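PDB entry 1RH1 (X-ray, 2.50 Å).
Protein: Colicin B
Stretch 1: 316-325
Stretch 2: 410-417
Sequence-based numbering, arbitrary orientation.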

# COMPACT_ATOMS: atom_id res chain seq x y z
N ASN A 316 1.74 -2.25 -12.72
CA ASN A 316 2.02 -3.61 -13.10
C ASN A 316 2.15 -3.58 -14.59
O ASN A 316 3.25 -3.84 -15.06
CB ASN A 316 0.90 -4.55 -12.73
CG ASN A 316 1.27 -6.01 -13.01
OD1 ASN A 316 2.41 -6.47 -12.81
ND2 ASN A 316 0.27 -6.77 -13.46
N ASP A 317 1.11 -3.19 -15.33
CA ASP A 317 1.16 -3.12 -16.78
C ASP A 317 2.36 -2.33 -17.29
O ASP A 317 2.94 -2.71 -18.31
CB ASP A 317 -0.15 -2.50 -17.29
CG ASP A 317 -1.43 -3.35 -17.13
OD1 ASP A 317 -1.40 -4.45 -16.57
OD2 ASP A 317 -2.49 -2.90 -17.59
N GLU A 318 2.82 -1.31 -16.54
CA GLU A 318 4.01 -0.56 -16.93
C GLU A 318 5.23 -1.46 -16.84
O GLU A 318 6.02 -1.53 -17.77
CB GLU A 318 4.17 0.69 -16.02
CG GLU A 318 5.17 1.77 -16.46
CD GLU A 318 4.88 3.20 -15.94
OE1 GLU A 318 5.82 3.96 -15.67
OE2 GLU A 318 3.71 3.57 -15.82
N LYS A 319 5.33 -2.21 -15.74
CA LYS A 319 6.41 -3.15 -15.49
C LYS A 319 6.51 -4.26 -16.53
O LYS A 319 7.61 -4.67 -16.91
CB LYS A 319 6.19 -3.75 -14.11
CG LYS A 319 7.17 -4.80 -13.60
CD LYS A 319 8.48 -4.13 -13.21
CE LYS A 319 9.00 -4.73 -11.88
NZ LYS A 319 9.96 -3.84 -11.23
N THR A 320 5.36 -4.74 -17.04
CA THR A 320 5.38 -5.83 -18.00
C THR A 320 5.79 -5.35 -19.38
O THR A 320 6.45 -6.10 -20.08
CB THR A 320 4.00 -6.57 -18.11
OG1 THR A 320 3.19 -5.85 -19.00
CG2 THR A 320 3.27 -6.70 -16.78
N VAL A 321 5.43 -4.13 -19.81
CA VAL A 321 5.84 -3.68 -21.15
C VAL A 321 7.29 -3.25 -21.12
O VAL A 321 8.01 -3.37 -22.11
CB VAL A 321 4.95 -2.51 -21.70
CG1 VAL A 321 3.54 -2.99 -21.56
CG2 VAL A 321 5.06 -1.19 -20.96
N LEU A 322 7.77 -2.78 -19.97
CA LEU A 322 9.16 -2.43 -19.88
C LEU A 322 9.98 -3.72 -19.86
O LEU A 322 11.02 -3.73 -20.54
CB LEU A 322 9.40 -1.59 -18.61
CG LEU A 322 8.91 -0.13 -18.55
CD1 LEU A 322 8.93 0.31 -17.11
CD2 LEU A 322 9.78 0.79 -19.38
N THR A 323 9.55 -4.83 -19.20
CA THR A 323 10.38 -6.04 -19.23
C THR A 323 10.35 -6.68 -20.60
O THR A 323 11.42 -7.06 -21.06
CB THR A 323 9.97 -7.13 -18.24
OG1 THR A 323 8.70 -7.62 -18.64
CG2 THR A 323 9.98 -6.62 -16.82
N LYS A 324 9.20 -6.78 -21.27
CA LYS A 324 9.22 -7.26 -22.64
C LYS A 324 10.06 -6.34 -23.52
O LYS A 324 10.82 -6.86 -24.34
CB LYS A 324 7.79 -7.34 -23.19
CG LYS A 324 7.62 -8.03 -24.55
CD LYS A 324 8.12 -9.47 -24.48
CE LYS A 324 7.66 -10.40 -25.60
NZ LYS A 324 8.20 -10.07 -26.90
N THR A 325 10.06 -5.00 -23.38
CA THR A 325 10.86 -4.14 -24.25
C THR A 325 12.34 -4.44 -24.11
O THR A 325 13.03 -4.66 -25.10
CB THR A 325 10.60 -2.66 -23.93
OG1 THR A 325 9.24 -2.45 -24.26
CG2 THR A 325 11.41 -1.69 -24.74
N ALA A 410 -0.73 -11.95 -27.60
CA ALA A 410 0.12 -13.00 -28.16
C ALA A 410 1.61 -12.77 -27.88
O ALA A 410 2.53 -13.19 -28.60
CB ALA A 410 -0.14 -13.05 -29.67
N LEU A 411 1.79 -12.08 -26.74
CA LEU A 411 3.06 -11.72 -26.14
C LEU A 411 2.96 -11.97 -24.63
O LEU A 411 3.89 -12.48 -23.99
CB LEU A 411 3.33 -10.24 -26.49
CG LEU A 411 4.64 -9.94 -27.25
CD1 LEU A 411 4.68 -10.78 -28.52
CD2 LEU A 411 4.74 -8.46 -27.59
N GLY A 412 1.77 -11.63 -24.09
CA GLY A 412 1.41 -11.75 -22.67
C GLY A 412 0.22 -10.86 -22.25
O GLY A 412 -0.95 -11.26 -22.36
N LYS A 413 0.50 -9.62 -21.76
CA LYS A 413 -0.46 -8.62 -21.23
C LYS A 413 0.08 -7.17 -21.35
O LYS A 413 -0.19 -6.23 -20.60
CB LYS A 413 -0.76 -8.99 -19.75
CG LYS A 413 -2.17 -9.52 -19.43
CD LYS A 413 -2.13 -10.20 -18.07
CE LYS A 413 -1.93 -11.72 -18.17
NZ LYS A 413 -0.71 -12.08 -18.85
N THR A 414 0.80 -7.06 -22.45
CA THR A 414 1.61 -5.94 -22.85
C THR A 414 0.93 -4.66 -23.39
O THR A 414 0.65 -4.70 -24.59
CB THR A 414 2.60 -6.55 -23.86
OG1 THR A 414 3.03 -7.81 -23.36
CG2 THR A 414 3.79 -5.66 -24.08
N PHE A 415 0.62 -3.56 -22.62
CA PHE A 415 0.13 -2.17 -22.94
C PHE A 415 -1.26 -1.70 -22.44
O PHE A 415 -1.22 -0.83 -21.56
CB PHE A 415 0.06 -1.78 -24.47
CG PHE A 415 1.27 -1.85 -25.40
CD1 PHE A 415 2.49 -1.26 -25.05
CD2 PHE A 415 1.14 -2.55 -26.61
CE1 PHE A 415 3.57 -1.40 -25.92
CE2 PHE A 415 2.23 -2.69 -27.47
CZ PHE A 415 3.45 -2.11 -27.12
N LYS A 416 -2.40 -2.17 -23.05
CA LYS A 416 -3.89 -2.00 -22.85
C LYS A 416 -4.68 -1.30 -24.00
O LYS A 416 -4.30 -0.21 -24.41
CB LYS A 416 -4.24 -1.21 -21.54
CG LYS A 416 -5.66 -1.28 -20.91
CD LYS A 416 -6.07 -2.65 -20.30
CE LYS A 416 -5.45 -3.01 -18.94
NZ LYS A 416 -5.58 -4.43 -18.61
N ALA A 417 -5.78 -1.87 -24.54
CA ALA A 417 -6.63 -1.34 -25.65
C ALA A 417 -6.09 -1.04 -27.06
O ALA A 417 -5.24 -0.16 -27.19
CB ALA A 417 -7.32 -0.05 -25.22
O HOH W 1 -2.35 -4.81 -20.49

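In this part of colicin B an irregular segment, residues 410-417, lies against one side of a helix that runs through 316-325 and extends beyond it at both ends. Backbone bonds such as Val321 N to Asp317 O (3.2 Å) and Lys324 N to Thr320 O (3.1 Å) satisfy the helix internally. No direct hydrogen bond joins the two stretches, so side chains, one salt bridge and a water hold them together. The chains come nearest where the CA atoms of Val321 and Thr414 are 5.1 Å apart, and the contact buries 395 Å² in all. Three helix residues, Lys324, Asp317 and Val321, supply most of the helical share; spaced three or four positions apart, they fall on the same side of the helix.

Val321 occupies the point of closest backbone approach. Its CB points toward the loop, and with chi1 in the m well CG1 reaches to 3.2 Å from Phe415 N and 3.6 Å from Thr414 C. A short, branched side chain suits so narrow a gap. Val321 CG1 also lies 3.7 Å from Thr414 CG2 and 4.0 Å from Phe415 CD1, approaching the ring obliquely. The CB of Phe415 points away from the helix, yet its ring comes back near enough to make this apolar contact, and all three residues are buried.

Lys324, one turn further on, has more of its area covered than any other helix residue. Its CE lies 3.5 Å from Leu411 CG and its NZ 3.6 Å from the same atom, so the end of the chain, ammonium included, rests beside the partly exposed Leu411, while Lys324 CB lies 4.4 Å from Thr414 CG2. A long, flexible lysine can reach the leucine, but the ammonium gains no polar partner there from the loop.

Asp317 brings charge to the other end. Its CB points sideways, but the carboxylate comes nearer the loop and forms a salt bridge with Lys416, OD2 to NZ being 3.6 Å. At that length the attraction is chiefly electrostatic, and OD2 is slightly closer to Lys416 CE, at 3.3 Å. Water 1 adds a second link: it donates to Lys413 O at 2.6 Å and, in a weak bond, to Asp317 OD2 at 3.5 Å. The water thus bridges two acceptors that could not bond to each other directly.

Thr320 also faces the loop, but its hydroxyl is used within the helix, where OG1 donates to Asp317 O at 3.2 Å. Towards Lys413 O, 3.8 Å from OG1, it makes only a packing contact.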